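Local coordinates for leucyl-tRNA synthetase subunit alpha (PDB 3PZ5), which is part of the enzyme that charges tRNA with leucine, here as its isolated CP1 domain, which probably hydrolyses wrongly charged tRNA, at residues V18-L23 with L95-T100; I24-F29 with P52-I57; E88-V93 with D135-K140; R82-E87 with Y115-Y120. The protein carries 1 engineered substitution. All blocks are in the same frame, centred on the assembly; numbering follows the deposited sequence.

Interaction 1: V18-L23 with L95-T100; sequences VEIEEL and LGVYAT. Engineered in segment 18-23: Leu23 (natural residue Pro).
The two flat groups here are the phenol ring of Tyr98 and the carboxylate of Glu19, whose residues are joined through their backbones. Water 1 lies at the edge of the Tyr98 ring, in its plane, and Lys107 makes a cation-pi contact with the same ring. Across the contact the Glu19 carboxylate is gripped at OE2: Thr100 OG1 donates to Glu19 OE2 over 2.6 Å, and OE2 accepts with its anti lone pair, the one away from the other oxygen, while the two side chains cross at about a right angle. Glu19 CG stands anti to the carbonyl carbon (chi1 -78°), and the chain beyond it is extended, which brings OE2 to that hydroxyl. A valine in place of Thr100 would probably leave Glu19 OE2 without this donor and the carboxylate freer to turn.

The backbone bond from Glu19 N to Tyr98 O is 2.7 Å long and nearly straight, 172° at the hydrogen. Water 1 bridges the two segments beside it, donating to Glu19 O and accepting from Tyr98 N at 2.8 Å. Val18 and Ala99 form an antiparallel non-hydrogen-bonded pair, their CA atoms 4.0 Å apart, with both side chains on one face of the sheet. Just beyond, an inverse gamma turn is centred on Glu19. Val18 CG1 meets Val97 CB at 3.9 Å, and Ile20 CG2 lies 4.0 Å from Val97 CG1.

The contact thus joins strand 12-18 and the loop after it to strand 92-100. Strand 107-113 also pairs with the latter, and helix 50-60 packs on Ile20 and Val97.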
loop_
_atom_site.group_PDB
_atom_site.type_symbol
_atom_site.label_atom_id
_atom_site.label_comp_id
_atom_site.label_asym_id
_atom_site.label_seq_id
_atom_site.Cartn_x
_atom_site.Cartn_y
_atom_site.Cartn_z
ATOM N N VAL A 18 6.757 0.917 -10.893
ATOM C CA VAL A 18 5.583 1.473 -11.551
ATOM C C VAL A 18 5.578 1.069 -13.027
ATOM O O VAL A 18 6.586 1.206 -13.714
ATOM C CB VAL A 18 5.562 3.014 -11.418
ATOM C CG1 VAL A 18 4.236 3.592 -11.898
ATOM C CG2 VAL A 18 5.827 3.422 -9.977
ATOM N N GLU A 19 4.437 0.583 -13.507
ATOM C CA GLU A 19 4.325 0.062 -14.872
ATOM C C GLU A 19 4.153 1.159 -15.924
ATOM O O GLU A 19 3.050 1.392 -16.435
ATOM C CB GLU A 19 3.222 -1.000 -14.955
ATOM C CG GLU A 19 3.671 -2.355 -14.408
ATOM C CD GLU A 19 2.523 -3.301 -14.080
ATOM O OE1 GLU A 19 1.561 -3.407 -14.881
ATOM O OE2 GLU A 19 2.595 -3.956 -13.015
ATOM N N ILE A 20 5.270 1.820 -16.235
ATOM C CA ILE A 20 5.314 2.957 -17.159
ATOM C C ILE A 20 6.596 2.928 -17.994
ATOM O O ILE A 20 7.429 2.041 -17.830
ATOM C CB ILE A 20 5.206 4.312 -16.407
ATOM C CG1 ILE A 20 6.130 4.331 -15.177
ATOM C CG2 ILE A 20 3.765 4.585 -16.011
ATOM C CD1 ILE A 20 6.332 5.707 -14.545
ATOM N N GLU A 21 6.755 3.907 -18.878
ATOM C CA GLU A 21 7.892 3.943 -19.808
ATOM C C GLU A 21 9.241 4.273 -19.167
ATOM O O GLU A 21 10.275 3.739 -19.580
ATOM C CB GLU A 21 7.610 4.906 -20.959
ATOM C CG GLU A 21 6.462 4.466 -21.852
ATOM C CD GLU A 21 5.983 5.566 -22.772
ATOM O OE1 GLU A 21 6.809 6.438 -23.135
ATOM O OE2 GLU A 21 4.783 5.553 -23.133
ATOM N N GLU A 22 9.241 5.158 -18.178
ATOM C CA GLU A 22 10.480 5.485 -17.483
ATOM C C GLU A 22 10.628 4.644 -16.223
ATOM O O GLU A 22 9.633 4.206 -15.650
ATOM C CB GLU A 22 10.629 6.997 -17.202
ATOM C CG GLU A 22 9.344 7.787 -16.948
ATOM C CD GLU A 22 8.536 8.075 -18.219
ATOM O OE1 GLU A 22 9.118 8.209 -19.327
ATOM O OE2 GLU A 22 7.299 8.164 -18.099
ATOM N N LEU A 23 11.873 4.399 -15.817
ATOM C CA LEU A 23 12.149 3.560 -14.659
ATOM C C LEU A 23 11.915 4.319 -13.362
ATOM O O LEU A 23 12.720 5.169 -12.969
ATOM C CB LEU A 23 13.569 2.990 -14.706
ATOM C CG LEU A 23 13.854 1.754 -13.835
ATOM C CD1 LEU A 23 12.972 0.564 -14.244
ATOM C CD2 LEU A 23 15.344 1.363 -13.869
ATOM N N LEU A 95 -4.081 7.965 -9.070
ATOM C CA LEU A 95 -2.988 8.627 -9.793
ATOM C C LEU A 95 -2.867 8.273 -11.275
ATOM O O LEU A 95 -2.130 8.928 -12.013
ATOM C CB LEU A 95 -1.647 8.428 -9.072
ATOM C CG LEU A 95 -1.483 9.118 -7.710
ATOM C CD1 LEU A 95 -0.102 8.864 -7.131
ATOM C CD2 LEU A 95 -1.757 10.620 -7.788
ATOM N N GLY A 96 -3.585 7.242 -11.712
ATOM C CA GLY A 96 -3.617 6.873 -13.127
ATOM C C GLY A 96 -2.569 5.851 -13.529
ATOM O O GLY A 96 -2.438 5.514 -14.710
ATOM N N VAL A 97 -1.829 5.353 -12.545
ATOM C CA VAL A 97 -0.764 4.395 -12.797
ATOM C C VAL A 97 -0.872 3.173 -11.881
ATOM O O VAL A 97 -1.544 3.210 -10.838
ATOM C CB VAL A 97 0.650 5.039 -12.643
ATOM C CG1 VAL A 97 0.881 6.122 -13.694
ATOM C CG2 VAL A 97 0.859 5.594 -11.226
ATOM N N TYR A 98 -0.190 2.101 -12.283
ATOM C CA TYR A 98 -0.122 0.870 -11.505
ATOM C C TYR A 98 1.319 0.524 -11.149
ATOM O O TYR A 98 2.243 0.801 -11.914
ATOM C CB TYR A 98 -0.779 -0.283 -12.271
ATOM C CG TYR A 98 -2.234 -0.021 -12.575
ATOM C CD1 TYR A 98 -2.610 0.698 -13.712
ATOM C CD2 TYR A 98 -3.238 -0.468 -11.713
ATOM C CE1 TYR A 98 -3.948 0.957 -13.989
ATOM C CE2 TYR A 98 -4.581 -0.213 -11.980
ATOM C CZ TYR A 98 -4.927 0.500 -13.120
ATOM O OH TYR A 98 -6.250 0.759 -13.397
ATOM N N ALA A 99 1.499 -0.059 -9.971
ATOM C CA ALA A 99 2.794 -0.582 -9.562
ATOM C C ALA A 99 2.742 -2.103 -9.526
ATOM O O ALA A 99 1.672 -2.699 -9.402
ATOM C CB ALA A 99 3.192 -0.023 -8.210
ATOM N N THR A 100 3.903 -2.730 -9.644
ATOM C CA THR A 100 3.992 -4.182 -9.644
ATOM C C THR A 100 4.299 -4.683 -8.244
ATOM O O THR A 100 5.328 -4.336 -7.663
ATOM C CB THR A 100 5.087 -4.665 -10.611
ATOM O OG1 THR A 100 4.908 -4.032 -11.882
ATOM C CG2 THR A 100 5.037 -6.177 -10.784
HETATM O O HOH W 1 0.355 1.761 -14.996
#

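Interaction 2: I24-F29 with P52-I57; sequences IYIDVF and PVLACI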
loop_
_atom_site.group_PDB
_atom_site.type_symbol
_atom_site.label_atom_id
_atom_site.label_comp_id
_atom_site.label_asym_id
_atom_site.label_seq_id
_atom_site.Cartn_x
_atom_site.Cartn_y
_atom_site.Cartn_z
ATOM N N ILE A 24 10.788 4.008 -12.722
ATOM C CA ILE A 24 10.417 4.583 -11.432
ATOM C C ILE A 24 9.928 3.467 -10.514
ATOM O O ILE A 24 9.164 2.595 -10.928
ATOM C CB ILE A 24 9.305 5.670 -11.566
ATOM C CG1 ILE A 24 9.762 6.809 -12.491
ATOM C CG2 ILE A 24 8.905 6.218 -10.192
ATOM C CD1 ILE A 24 8.730 7.889 -12.713
ATOM N N TYR A 25 10.369 3.507 -9.265
ATOM C CA TYR A 25 9.890 2.575 -8.263
ATOM C C TYR A 25 9.498 3.309 -6.986
ATOM O O TYR A 25 9.959 4.421 -6.731
ATOM C CB TYR A 25 10.946 1.501 -7.969
ATOM C CG TYR A 25 12.234 2.026 -7.365
ATOM C CD1 TYR A 25 12.294 2.407 -6.021
ATOM C CD2 TYR A 25 13.400 2.119 -8.129
ATOM C CE1 TYR A 25 13.473 2.879 -5.457
ATOM C CE2 TYR A 25 14.588 2.591 -7.573
ATOM C CZ TYR A 25 14.615 2.966 -6.234
ATOM O OH TYR A 25 15.777 3.438 -5.663
ATOM N N ILE A 26 8.645 2.672 -6.192
ATOM C CA ILE A 26 8.206 3.232 -4.928
ATOM C C ILE A 26 8.677 2.328 -3.798
ATOM O O ILE A 26 8.209 1.195 -3.647
ATOM C CB ILE A 26 6.668 3.406 -4.879
ATOM C CG1 ILE A 26 6.198 4.360 -5.983
ATOM C CG2 ILE A 26 6.228 3.916 -3.509
ATOM C CD1 ILE A 26 4.710 4.265 -6.307
ATOM N N ASP A 27 9.630 2.823 -3.021
ATOM C CA ASP A 27 10.040 2.115 -1.830
ATOM C C ASP A 27 9.020 2.365 -0.736
ATOM O O ASP A 27 8.530 3.483 -0.560
ATOM C CB ASP A 27 11.444 2.523 -1.392
ATOM C CG ASP A 27 12.535 1.816 -2.186
ATOM O OD1 ASP A 27 12.223 0.846 -2.912
ATOM O OD2 ASP A 27 13.713 2.227 -2.076
ATOM N N VAL A 28 8.695 1.299 -0.021
ATOM C CA VAL A 28 7.677 1.328 1.005
ATOM C C VAL A 28 8.242 0.684 2.262
ATOM O O VAL A 28 8.849 -0.387 2.194
ATOM C CB VAL A 28 6.410 0.575 0.523
ATOM C CG1 VAL A 28 5.612 0.033 1.689
ATOM C CG2 VAL A 28 5.550 1.475 -0.357
ATOM N N PHE A 29 8.063 1.347 3.398
ATOM C CA PHE A 29 8.403 0.738 4.677
ATOM C C PHE A 29 7.175 0.071 5.286
ATOM O O PHE A 29 6.078 0.647 5.303
ATOM C CB PHE A 29 8.990 1.758 5.658
ATOM C CG PHE A 29 9.222 1.198 7.043
ATOM C CD1 PHE A 29 10.387 0.498 7.338
ATOM C CD2 PHE A 29 8.261 1.351 8.040
ATOM C CE1 PHE A 29 10.596 -0.031 8.606
ATOM C CE2 PHE A 29 8.459 0.829 9.313
ATOM C CZ PHE A 29 9.631 0.137 9.599
ATOM N N PRO A 52 2.748 14.329 -7.874
ATOM C CA PRO A 52 2.563 15.077 -9.120
ATOM C C PRO A 52 3.191 14.400 -10.346
ATOM O O PRO A 52 2.635 14.483 -11.441
ATOM C CB PRO A 52 3.247 16.419 -8.830
ATOM C CG PRO A 52 4.152 16.155 -7.681
ATOM C CD PRO A 52 3.439 15.141 -6.858
ATOM N N VAL A 53 4.327 13.734 -10.155
ATOM C CA VAL A 53 5.033 13.056 -11.247
ATOM C C VAL A 53 4.174 11.953 -11.882
ATOM O O VAL A 53 3.975 11.924 -13.105
ATOM C CB VAL A 53 6.366 12.446 -10.756
ATOM C CG1 VAL A 53 7.067 11.683 -11.876
ATOM C CG2 VAL A 53 7.272 13.526 -10.195
ATOM N N LEU A 54 3.667 11.054 -11.044
ATOM C CA LEU A 54 2.831 9.951 -11.513
ATOM C C LEU A 54 1.480 10.442 -12.026
ATOM O O LEU A 54 0.951 9.915 -13.013
ATOM C CB LEU A 54 2.655 8.901 -10.411
ATOM C CG LEU A 54 3.941 8.239 -9.891
ATOM C CD1 LEU A 54 3.621 7.254 -8.776
ATOM C CD2 LEU A 54 4.732 7.559 -11.015
ATOM N N ALA A 55 0.943 11.472 -11.369
ATOM C CA ALA A 55 -0.322 12.089 -11.778
ATOM C C ALA A 55 -0.289 12.637 -13.201
ATOM O O ALA A 55 -1.261 12.489 -13.941
ATOM C CB ALA A 55 -0.728 13.179 -10.807
ATOM N N CYS A 56 0.818 13.270 -13.581
ATOM C CA CYS A 56 0.935 13.810 -14.936
ATOM C C CYS A 56 1.015 12.692 -15.971
ATOM O O CYS A 56 0.336 12.744 -17.004
ATOM C CB CYS A 56 2.118 14.768 -15.077
ATOM S SG CYS A 56 2.005 15.733 -16.605
ATOM N N ILE A 57 1.837 11.685 -15.672
ATOM C CA ILE A 57 1.919 10.465 -16.476
ATOM C C ILE A 57 0.534 9.823 -16.615
ATOM O O ILE A 57 0.121 9.456 -17.721
ATOM C CB ILE A 57 2.965 9.469 -15.898
ATOM C CG1 ILE A 57 4.381 10.003 -16.138
ATOM C CG2 ILE A 57 2.822 8.091 -16.531
ATOM C CD1 ILE A 57 5.447 9.405 -15.238
#
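Ile24 and Ile26 meet Val53, Leu54 and Ile57 through methyl groups, and the evidence is of one kind: every contact across the two segments is apolar, with no hydrogen bond between strand and helix. Within that class two clusters can be told apart.

The first gathers round Ile24 CD1. It lies 4.2 Å from Val53 CG1, and it also approaches Leu54 CD2 and Ile57 CD1, each at 4.4 Å. Ile24 CG1 stands anti to the carbonyl carbon (chi1 -59°) and CD1 anti to CA (chi2 178°), an extended reach that lets a single methyl touch three residues. These three are spaced i, i+1 and i+4, so they share one side of the helix.

The second is a single pair, Ile26 CD1 against Leu54 CD1 at 4.0 Å, the two side chains crossing obliquely. Leu54 therefore uses both of its branches, CD2 for Ile24 and CD1 for Ile26, and straddles two residues two apart in the sequence.

No polar bond joins the two segments; in the helix Cys56 N binds Pro52 O at 3.1 Å, while Ile24 and Ile26 bond through their backbones to Val18 and Phe16 of the adjacent strand 12-18.

Helix 50-60 thus packs beside Ile24 and Ile26 of the segment 24-29. Leu54 also packs on Val18 of strand 12-18 and on Val97 of strand 92-100, while Ala55 touches helix 66-78 through Tyr66 and Val69.

Interaction 3: E88-V93 with D135-K140; sequences EDKEGV and DWEFAK
Lys90 and Gly92 meet Glu137 and Phe138 in a strand-helix contact of the CP1 editing domain, where the lead-in to strand 92-100 passes alongside helix 133-142. The nearest backbone approach is between Lys90 and Phe138, whose CA atoms are 5.6 Å apart.

Lys90 acts mainly through its aliphatic chain. Its CB lies 3.8 Å from Phe138 CD2, approaching the ring obliquely, and CG rests against the backbone N of Phe138. A bend at chi2 (-65°) turns CD, and the chain beyond it passes the side chain of Glu137: Lys90 CE lies 3.3 Å from Glu137 OE1. Toward Glu137 the ammonium group forms a salt bridge that is long, 3.7 Å from Lys90 NZ to Glu137 OE1, so the attraction is probably modest. An alanine in place of Lys90 would probably leave the Glu137 carboxylate without this counter-charge and open a gap beside Glu137 CB.

The CB of Glu91 points away from the helix, and its carboxylate forms a salt bridge with Lys75. Gly92 N bonds to the hydroxyl of Tyr142, whose ring also meets that of Phe138.

Phe138 CG stands anti to the backbone N (chi1 -171°), and the ring beyond it meets the strand with its edge. There Gly92 CA lies 4.0 Å from Phe138 CE2, near the ring plane; a beta carbon built on this glycine would come within 2.8 Å of the same CE2, a clash.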
loop_
_atom_site.group_PDB
_atom_site.type_symbol
_atom_site.label_atom_id
_atom_site.label_comp_id
_atom_site.label_asym_id
_atom_site.label_seq_id
_atom_site.Cartn_x
_atom_site.Cartn_y
_atom_site.Cartn_z
ATOM N N GLU A 88 -11.123 13.862 9.924
ATOM C CA GLU A 88 -11.719 13.771 8.594
ATOM C C GLU A 88 -11.695 12.326 8.085
ATOM O O GLU A 88 -10.695 11.619 8.252
ATOM C CB GLU A 88 -11.009 14.741 7.632
ATOM C CG GLU A 88 -11.076 14.413 6.130
ATOM C CD GLU A 88 -12.457 14.613 5.493
ATOM O OE1 GLU A 88 -13.365 15.187 6.140
ATOM O OE2 GLU A 88 -12.628 14.194 4.326
ATOM N N ASP A 89 -12.807 11.898 7.484
ATOM C CA ASP A 89 -12.921 10.575 6.863
ATOM C C ASP A 89 -11.906 10.392 5.738
ATOM O O ASP A 89 -11.411 11.367 5.172
ATOM C CB ASP A 89 -14.336 10.357 6.315
ATOM C CG ASP A 89 -15.373 10.186 7.412
ATOM O OD1 ASP A 89 -15.146 9.369 8.332
ATOM O OD2 ASP A 89 -16.423 10.863 7.346
ATOM N N LYS A 90 -11.611 9.136 5.416
ATOM C CA LYS A 90 -10.653 8.802 4.368
ATOM C C LYS A 90 -10.968 9.546 3.076
ATOM O O LYS A 90 -12.104 9.512 2.592
ATOM C CB LYS A 90 -10.631 7.289 4.112
ATOM C CG LYS A 90 -10.449 6.422 5.363
ATOM C CD LYS A 90 -9.086 6.616 6.021
ATOM C CE LYS A 90 -9.053 5.969 7.391
ATOM N NZ LYS A 90 -7.852 6.362 8.166
ATOM N N GLU A 91 -9.962 10.230 2.538
ATOM C CA GLU A 91 -10.104 10.964 1.284
ATOM C C GLU A 91 -8.848 10.787 0.440
ATOM O O GLU A 91 -7.730 10.919 0.944
ATOM C CB GLU A 91 -10.365 12.446 1.559
ATOM C CG GLU A 91 -10.654 13.284 0.315
ATOM C CD GLU A 91 -10.882 14.766 0.616
ATOM O OE1 GLU A 91 -10.882 15.164 1.806
ATOM O OE2 GLU A 91 -11.064 15.539 -0.352
ATOM N N GLY A 92 -9.033 10.488 -0.840
ATOM C CA GLY A 92 -7.899 10.232 -1.716
ATOM C C GLY A 92 -8.208 10.313 -3.194
ATOM O O GLY A 92 -9.373 10.404 -3.590
ATOM N N VAL A 93 -7.147 10.276 -4.004
ATOM C CA VAL A 93 -7.249 10.390 -5.466
ATOM C C VAL A 93 -6.416 9.330 -6.195
ATOM O O VAL A 93 -5.295 9.014 -5.787
ATOM C CB VAL A 93 -6.850 11.809 -5.973
ATOM C CG1 VAL A 93 -7.923 12.837 -5.626
ATOM C CG2 VAL A 93 -5.488 12.237 -5.421
ATOM N N ASP A 135 -6.163 0.891 6.415
ATOM C CA ASP A 135 -6.305 0.534 4.995
ATOM C C ASP A 135 -7.672 -0.052 4.654
ATOM O O ASP A 135 -8.155 0.114 3.535
ATOM C CB ASP A 135 -5.217 -0.455 4.567
ATOM C CG ASP A 135 -3.827 0.147 4.601
ATOM O OD1 ASP A 135 -3.701 1.388 4.551
ATOM O OD2 ASP A 135 -2.854 -0.632 4.670
ATOM N N TRP A 136 -8.275 -0.751 5.615
ATOM C CA TRP A 136 -9.596 -1.353 5.435
ATOM C C TRP A 136 -10.655 -0.275 5.202
ATOM O O TRP A 136 -11.466 -0.380 4.285
ATOM C CB TRP A 136 -9.966 -2.213 6.649
ATOM C CG TRP A 136 -11.227 -3.014 6.471
ATOM C CD1 TRP A 136 -11.336 -4.253 5.910
ATOM C CD2 TRP A 136 -12.555 -2.634 6.861
ATOM N NE1 TRP A 136 -12.648 -4.669 5.925
ATOM C CE2 TRP A 136 -13.418 -3.695 6.501
ATOM C CE3 TRP A 136 -13.102 -1.499 7.480
ATOM C CZ2 TRP A 136 -14.799 -3.657 6.737
ATOM C CZ3 TRP A 136 -14.477 -1.460 7.714
ATOM C CH2 TRP A 136 -15.309 -2.535 7.342
ATOM N N GLU A 137 -10.619 0.765 6.031
ATOM C CA GLU A 137 -11.539 1.890 5.925
ATOM C C GLU A 137 -11.457 2.576 4.558
ATOM O O GLU A 137 -12.486 2.855 3.933
ATOM C CB GLU A 137 -11.284 2.880 7.064
ATOM C CG GLU A 137 -11.709 2.340 8.430
ATOM C CD GLU A 137 -10.953 2.954 9.602
ATOM O OE1 GLU A 137 -9.805 3.420 9.424
ATOM O OE2 GLU A 137 -11.509 2.950 10.722
ATOM N N PHE A 138 -10.232 2.818 4.091
ATOM C CA PHE A 138 -10.005 3.444 2.788
ATOM C C PHE A 138 -10.567 2.585 1.648
ATOM O O PHE A 138 -11.247 3.103 0.759
ATOM C CB PHE A 138 -8.509 3.743 2.578
ATOM C CG PHE A 138 -8.216 4.572 1.355
ATOM C CD1 PHE A 138 -7.858 3.964 0.154
ATOM C CD2 PHE A 138 -8.296 5.959 1.402
ATOM C CE1 PHE A 138 -7.587 4.726 -0.985
ATOM C CE2 PHE A 138 -8.034 6.729 0.270
ATOM C CZ PHE A 138 -7.676 6.113 -0.925
ATOM N N ALA A 139 -10.295 1.279 1.698
ATOM C CA ALA A 139 -10.763 0.327 0.684
ATOM C C ALA A 139 -12.286 0.189 0.678
ATOM O O ALA A 139 -12.890 -0.060 -0.365
ATOM C CB ALA A 139 -10.105 -1.029 0.888
ATOM N N LYS A 140 -12.892 0.341 1.853
ATOM C CA LYS A 140 -14.341 0.333 2.004
ATOM C C LYS A 140 -14.953 1.539 1.271
ATOM O O LYS A 140 -15.939 1.404 0.549
ATOM C CB LYS A 140 -14.705 0.353 3.495
ATOM C CG LYS A 140 -15.988 -0.397 3.862
ATOM C CD LYS A 140 -17.219 0.515 3.846
ATOM C CE LYS A 140 -18.516 -0.281 4.018
ATOM N NZ LYS A 140 -18.875 -1.083 2.805
#

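Interaction 4: R82-E87 with Y115-Y120; sequences RERTME and YVLYEY
Arg84 NH2 donates to Val116 O over 3.0 Å, a weak bond because the angle at the hydrogen is only 129°. The acceptor nevertheless lies at the edge of the guanidinium, near its plane. The rest of the group is held from elsewhere: Arg84 NE bonds to Asn114 O, the stronger polar partner, and Arg84 NH1 forms a salt bridge with Glu47. A bend at chi3 (85°) places NE; NE and NH2 turn to backbone carbonyls, those of Asn114 and Val116, while NH1 is taken by the acid Glu47. With an acid so close, the positive charge is likely to be well balanced.

Leu117 supplies the apolar part. Its CD2 sits over one face of the guanidinium, 3.8 Å from Arg84 NH2, with the two side chains crossing obliquely.

Thr85 and Tyr115 make the second half of the contact, their CA atoms 4.5 Å apart. Thr85 CB packs 4.1 Å from Tyr115 CA, and Thr85 OG1 lies 3.8 Å from Tyr115 CB; the side chains cross at about a right angle. Beyond CB the Tyr115 ring leads away from Thr85, and its hydroxyl bonds to Asp135.

Thr85 is the first residue to leave helical geometry after helix 81-84. The contact therefore ties the end of that short helix to the loop joining strands 107-113 and 124-127, with Val116 and Tyr115 packing on Ile125 of the latter strand.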
loop_
_atom_site.group_PDB
_atom_site.type_symbol
_atom_site.label_atom_id
_atom_site.label_comp_id
_atom_site.label_asym_id
_atom_site.label_seq_id
_atom_site.Cartn_x
_atom_site.Cartn_y
_atom_site.Cartn_z
ATOM N N ARG A 82 -3.688 15.982 13.115
ATOM C CA ARG A 82 -4.814 15.607 13.970
ATOM C C ARG A 82 -6.132 15.547 13.186
ATOM O O ARG A 82 -6.998 14.715 13.466
ATOM C CB ARG A 82 -4.927 16.603 15.131
ATOM C CG ARG A 82 -5.983 16.277 16.179
ATOM C CD ARG A 82 -5.453 15.344 17.260
ATOM N NE ARG A 82 -6.341 15.322 18.422
ATOM C CZ ARG A 82 -7.343 14.463 18.596
ATOM N NH1 ARG A 82 -7.598 13.530 17.685
ATOM N NH2 ARG A 82 -8.093 14.533 19.690
ATOM N N GLU A 83 -6.261 16.430 12.200
ATOM C CA GLU A 83 -7.471 16.548 11.390
ATOM C C GLU A 83 -7.478 15.562 10.222
ATOM O O GLU A 83 -8.542 15.134 9.767
ATOM C CB GLU A 83 -7.587 17.979 10.860
ATOM C CG GLU A 83 -8.998 18.428 10.502
ATOM C CD GLU A 83 -9.149 19.941 10.542
ATOM O OE1 GLU A 83 -8.307 20.647 9.940
ATOM O OE2 GLU A 83 -10.111 20.426 11.177
ATOM N N ARG A 84 -6.285 15.201 9.756
ATOM C CA ARG A 84 -6.122 14.443 8.516
ATOM C C ARG A 84 -6.328 12.939 8.687
ATOM O O ARG A 84 -6.850 12.274 7.788
ATOM C CB ARG A 84 -4.738 14.714 7.925
ATOM C CG ARG A 84 -4.755 14.995 6.442
ATOM C CD ARG A 84 -3.425 15.546 5.980
ATOM N NE ARG A 84 -2.466 14.484 5.685
ATOM C CZ ARG A 84 -1.233 14.688 5.233
ATOM N NH1 ARG A 84 -0.790 15.921 5.018
ATOM N NH2 ARG A 84 -0.436 13.655 4.993
ATOM N N THR A 85 -5.920 12.412 9.840
ATOM C CA THR A 85 -5.939 10.969 10.088
ATOM C C THR A 85 -6.780 10.572 11.312
ATOM O O THR A 85 -6.730 9.421 11.762
ATOM C CB THR A 85 -4.491 10.401 10.210
ATOM O OG1 THR A 85 -4.524 8.967 10.208
ATOM C CG2 THR A 85 -3.796 10.903 11.484
ATOM N N MET A 86 -7.560 11.516 11.836
ATOM C CA MET A 86 -8.294 11.285 13.081
ATOM C C MET A 86 -9.641 12.014 13.167
ATOM O O MET A 86 -10.508 11.623 13.954
ATOM C CB MET A 86 -7.405 11.637 14.283
ATOM C CG MET A 86 -7.618 10.763 15.515
ATOM S SD MET A 86 -6.062 10.405 16.367
ATOM C CE MET A 86 -5.463 9.009 15.409
ATOM N N GLU A 87 -9.818 13.064 12.365
ATOM C CA GLU A 87 -11.078 13.814 12.358
ATOM C C GLU A 87 -11.835 13.683 11.032
ATOM O O GLU A 87 -13.041 13.427 11.022
ATOM C CB GLU A 87 -10.843 15.288 12.712
ATOM C CG GLU A 87 -12.123 16.065 13.034
ATOM C CD GLU A 87 -11.862 17.434 13.655
ATOM O OE1 GLU A 87 -10.885 18.107 13.254
ATOM O OE2 GLU A 87 -12.647 17.841 14.542
ATOM N N TYR A 115 -4.680 9.996 5.003
ATOM C CA TYR A 115 -4.320 9.319 6.247
ATOM C C TYR A 115 -2.880 8.802 6.284
ATOM O O TYR A 115 -2.441 8.235 7.287
ATOM C CB TYR A 115 -5.314 8.189 6.536
ATOM C CG TYR A 115 -5.131 6.944 5.687
ATOM C CD1 TYR A 115 -4.415 5.846 6.172
ATOM C CD2 TYR A 115 -5.683 6.856 4.409
ATOM C CE1 TYR A 115 -4.248 4.703 5.403
ATOM C CE2 TYR A 115 -5.518 5.716 3.633
ATOM C CZ TYR A 115 -4.802 4.642 4.137
ATOM O OH TYR A 115 -4.637 3.505 3.372
ATOM N N VAL A 116 -2.154 8.990 5.188
ATOM C CA VAL A 116 -0.752 8.599 5.126
ATOM C C VAL A 116 0.124 9.835 5.248
ATOM O O VAL A 116 0.080 10.728 4.400
ATOM C CB VAL A 116 -0.430 7.805 3.844
ATOM C CG1 VAL A 116 1.057 7.510 3.748
ATOM C CG2 VAL A 116 -1.214 6.510 3.837
ATOM N N LEU A 117 0.909 9.872 6.320
ATOM C CA LEU A 117 1.771 11.007 6.620
ATOM C C LEU A 117 3.129 10.871 5.951
ATOM O O LEU A 117 3.703 9.781 5.911
ATOM C CB LEU A 117 1.946 11.158 8.134
ATOM C CG LEU A 117 0.690 11.501 8.942
ATOM C CD1 LEU A 117 0.920 11.229 10.424
ATOM C CD2 LEU A 117 0.255 12.952 8.705
ATOM N N TYR A 118 3.637 11.989 5.434
ATOM C CA TYR A 118 4.959 12.031 4.813
ATOM C C TYR A 118 6.091 11.727 5.802
ATOM O O TYR A 118 7.137 11.205 5.414
ATOM C CB TYR A 118 5.192 13.384 4.131
ATOM C CG TYR A 118 6.414 13.416 3.231
ATOM C CD1 TYR A 118 6.623 12.413 2.276
ATOM C CD2 TYR A 118 7.352 14.444 3.325
ATOM C CE1 TYR A 118 7.737 12.427 1.448
ATOM C CE2 TYR A 118 8.474 14.473 2.494
ATOM C CZ TYR A 118 8.657 13.460 1.556
ATOM O OH TYR A 118 9.757 13.464 0.725
ATOM N N GLU A 119 5.864 12.050 7.074
ATOM C CA GLU A 119 6.855 11.868 8.136
ATOM C C GLU A 119 7.278 10.414 8.354
ATOM O O GLU A 119 8.470 10.136 8.501
ATOM C CB GLU A 119 6.353 12.477 9.443
ATOM N N TYR A 120 6.314 9.493 8.366
ATOM C CA TYR A 120 6.595 8.092 8.696
ATOM C C TYR A 120 7.114 7.272 7.515
ATOM O O TYR A 120 6.602 7.374 6.395
ATOM C CB TYR A 120 5.368 7.407 9.317
ATOM C CG TYR A 120 4.882 8.014 10.626
ATOM C CD1 TYR A 120 5.779 8.571 11.552
ATOM C CD2 TYR A 120 3.521 8.002 10.952
ATOM C CE1 TYR A 120 5.328 9.120 12.759
ATOM C CE2 TYR A 120 3.060 8.543 12.156
ATOM C CZ TYR A 120 3.967 9.100 13.052
ATOM O OH TYR A 120 3.506 9.634 14.236
#

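Interactions 1 and 2 form one neighbourhood, their centres about 7 Å apart: Val18 N bonds to Ile24 O, and Ile20 and Val97 pack on Ile57 and Leu54. Both are partly buried, yet the first combines backbone and side-chain hydrogen bonds with a small apolar patch where a strand and its following loop meet another strand, the second rests on methyl groups alone between strand and helix. Interactions 3 and 4, with centres about 12 Å apart, are joined by Tyr115, whose hydroxyl bonds to Asp135 and whose ring touches Phe138. Interaction 3 is a surface contact with a long salt bridge; interaction 4 is partly buried and centred on an arginine. Strand 92-100 serves both interactions 1 and 3.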